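Side-chain contact in odorant binding protein ASP5 (Apis mellifera, PDB 3R72), which probably binds and carries small hydrophobic odorant molecules in the antennae of the honeybee, as other insect odorant-binding proteins do: residues 66-71 / 86-91. Residues are numbered along the deposited sequence; the frame is centred on the assembly and turned at random. Where two conformers were deposited one is given.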
loop_
_atom_site.group_PDB
_atom_site.type_symbol
_atom_site.label_atom_id
_atom_site.label_comp_id
_atom_site.label_asym_id
_atom_site.label_seq_id
_atom_site.Cartn_x
_atom_site.Cartn_y
_atom_site.Cartn_z
ATOM N N ASP A 66 -6.430 -12.254 0.408
ATOM C CA ASP A 66 -6.534 -12.903 -0.904
ATOM C C ASP A 66 -6.359 -11.860 -2.023
ATOM O O ASP A 66 -5.674 -12.121 -3.010
ATOM C CB ASP A 66 -7.887 -13.621 -1.087
ATOM C CG ASP A 66 -8.040 -14.889 -0.252
ATOM O OD1 ASP A 66 -7.085 -15.338 0.424
ATOM O OD2 ASP A 66 -9.155 -15.446 -0.298
ATOM N N MET A 67 -6.958 -10.690 -1.850
ATOM C CA MET A 67 -6.840 -9.645 -2.858
ATOM C C MET A 67 -5.462 -8.987 -2.857
ATOM O O MET A 67 -4.974 -8.601 -3.908
ATOM C CB MET A 67 -7.936 -8.599 -2.684
ATOM C CG MET A 67 -7.904 -7.560 -3.774
ATOM S SD MET A 67 -8.198 -8.237 -5.435
ATOM C CE MET A 67 -9.991 -8.288 -5.432
ATOM N N ILE A 68 -4.816 -8.883 -1.695
ATOM C CA ILE A 68 -3.434 -8.404 -1.648
ATOM C C ILE A 68 -2.549 -9.317 -2.504
ATOM O O ILE A 68 -1.750 -8.829 -3.312
ATOM C CB ILE A 68 -2.930 -8.288 -0.197
ATOM C CG1 ILE A 68 -3.629 -7.103 0.473
ATOM C CG2 ILE A 68 -1.425 -8.118 -0.147
ATOM C CD1 ILE A 68 -3.474 -7.003 1.967
ATOM N N VAL A 69 -2.702 -10.630 -2.351
ATOM C CA VAL A 69 -1.904 -11.561 -3.151
ATOM C C VAL A 69 -2.255 -11.465 -4.644
ATOM O O VAL A 69 -1.366 -11.432 -5.488
ATOM C CB VAL A 69 -2.006 -13.007 -2.601
ATOM C CG1 VAL A 69 -1.346 -14.001 -3.543
ATOM C CG2 VAL A 69 -1.377 -13.070 -1.200
ATOM N N LYS A 70 -3.536 -11.381 -4.975
ATOM C CA LYS A 70 -3.928 -11.208 -6.368
ATOM C C LYS A 70 -3.359 -9.931 -6.962
ATOM O O LYS A 70 -2.885 -9.943 -8.102
ATOM C CB LYS A 70 -5.448 -11.218 -6.510
ATOM C CG LYS A 70 -6.055 -12.618 -6.482
ATOM C CD LYS A 70 -7.471 -12.655 -7.077
ATOM C CE LYS A 70 -8.580 -12.670 -6.035
ATOM N NZ LYS A 70 -8.422 -11.729 -4.915
ATOM N N GLN A 71 -3.390 -8.831 -6.215
ATOM C CA GLN A 71 -2.866 -7.565 -6.720
ATOM C C GLN A 71 -1.372 -7.644 -6.952
ATOM O O GLN A 71 -0.874 -7.146 -7.964
ATOM C CB GLN A 71 -3.211 -6.404 -5.791
ATOM C CG GLN A 71 -4.686 -6.025 -5.813
ATOM C CD GLN A 71 -5.116 -5.280 -7.080
ATOM O OE1 GLN A 71 -4.342 -5.077 -8.000
ATOM N NE2 GLN A 71 -6.342 -4.787 -7.076
ATOM N N GLU A 86 6.258 -13.536 0.127
ATOM C CA GLU A 86 6.916 -13.732 1.410
ATOM C C GLU A 86 6.756 -12.521 2.315
ATOM O O GLU A 86 6.625 -12.683 3.528
ATOM C CB GLU A 86 8.382 -14.099 1.205
ATOM C CG GLU A 86 8.542 -15.464 0.585
ATOM C CD GLU A 86 9.979 -15.853 0.393
ATOM O OE1 GLU A 86 10.394 -16.796 1.050
ATOM O OE2 GLU A 86 10.688 -15.256 -0.434
ATOM N N ILE A 87 6.726 -11.324 1.744
ATOM C CA ILE A 87 6.460 -10.129 2.545
ATOM C C ILE A 87 5.034 -10.146 3.087
ATOM O O ILE A 87 4.811 -9.900 4.273
ATOM C CB ILE A 87 6.734 -8.839 1.751
ATOM C CG1 ILE A 87 8.226 -8.705 1.434
ATOM C CG2 ILE A 87 6.234 -7.614 2.533
ATOM C CD1 ILE A 87 8.566 -7.540 0.507
ATOM N N VAL A 88 4.066 -10.467 2.239
ATOM C CA VAL A 88 2.677 -10.585 2.696
ATOM C C VAL A 88 2.553 -11.669 3.765
ATOM O O VAL A 88 1.861 -11.496 4.778
ATOM C CB VAL A 88 1.722 -10.875 1.525
ATOM C CG1 VAL A 88 0.297 -11.077 2.040
ATOM C CG2 VAL A 88 1.777 -9.710 0.515
ATOM N N ALA A 89 3.256 -12.779 3.560
ATOM C CA ALA A 89 3.192 -13.873 4.522
ATOM C C ALA A 89 3.648 -13.444 5.920
ATOM O O ALA A 89 3.081 -13.883 6.920
ATOM C CB ALA A 89 4.034 -15.034 4.051
ATOM N N VAL A 90 4.659 -12.587 5.987
ATOM C CA VAL A 90 5.078 -12.021 7.269
ATOM C C VAL A 90 4.060 -11.002 7.783
ATOM O O VAL A 90 3.569 -11.090 8.909
ATOM C CB VAL A 90 6.477 -11.367 7.146
ATOM C CG1 VAL A 90 6.831 -10.577 8.408
ATOM C CG2 VAL A 90 7.537 -12.449 6.881
ATOM N N CYS A 91 3.741 -10.017 6.960
ATOM C CA CYS A 91 2.950 -8.891 7.437
ATOM C C CYS A 91 1.517 -9.255 7.783
ATOM O O CYS A 91 0.916 -8.604 8.635
ATOM C CB CYS A 91 3.018 -7.733 6.447
ATOM S SG CYS A 91 4.709 -7.047 6.375
#
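Val88 lies against Ile68 and Val69 together, offering both of its methyl groups to the helix that contains residues 66-71. Its CG2 reaches the CG2 branch methyl of Ile68 at 3.6 Å, the closest approach between the two segments. The other methyl, CG1, faces two partners, with Ile68 CG2 at 4.1 Å and Val69 CG2 at 4.2 Å. Both methyls of Val88 thus turn to the branch methyl of Ile68, CG2 more closely than CG1, while Val69 closes on CG1 alone from the neighbouring position of its helix; in both pairs the side chains meet at a slant.

Ile68 and Val69 place their branches alike about the CA-CB bond but differ in which one meets Val88. Ile68 uses CG2, the branch anti to its backbone nitrogen (chi1 -71°), whereas Val69 uses the methyl anti to the carbonyl carbon and beside the backbone N (chi1 172°). The contact is purely apolar: no hydrogen bond crosses it, and the CA atoms of Val69 and Val88 remain 7.5 Å apart, so the backbones are bridged by methyl groups alone.

Ile68 and Val88 are buried, whereas Val69 is partly exposed. The side chain of Ile68 also touches Tyr107 of helix 100-114, and Cys91, one turn beyond Val88, is tied to that same helix by its disulfide to Cys110. Because Ile68 also lines the site of a bound N-butyl-benzenesulfonamide, this packing of helix 65-75 on helix 81-91 backs one wall residue of the hydrophobic ligand pocket in the disulfide-linked helical fold of the PBP/GOBP family.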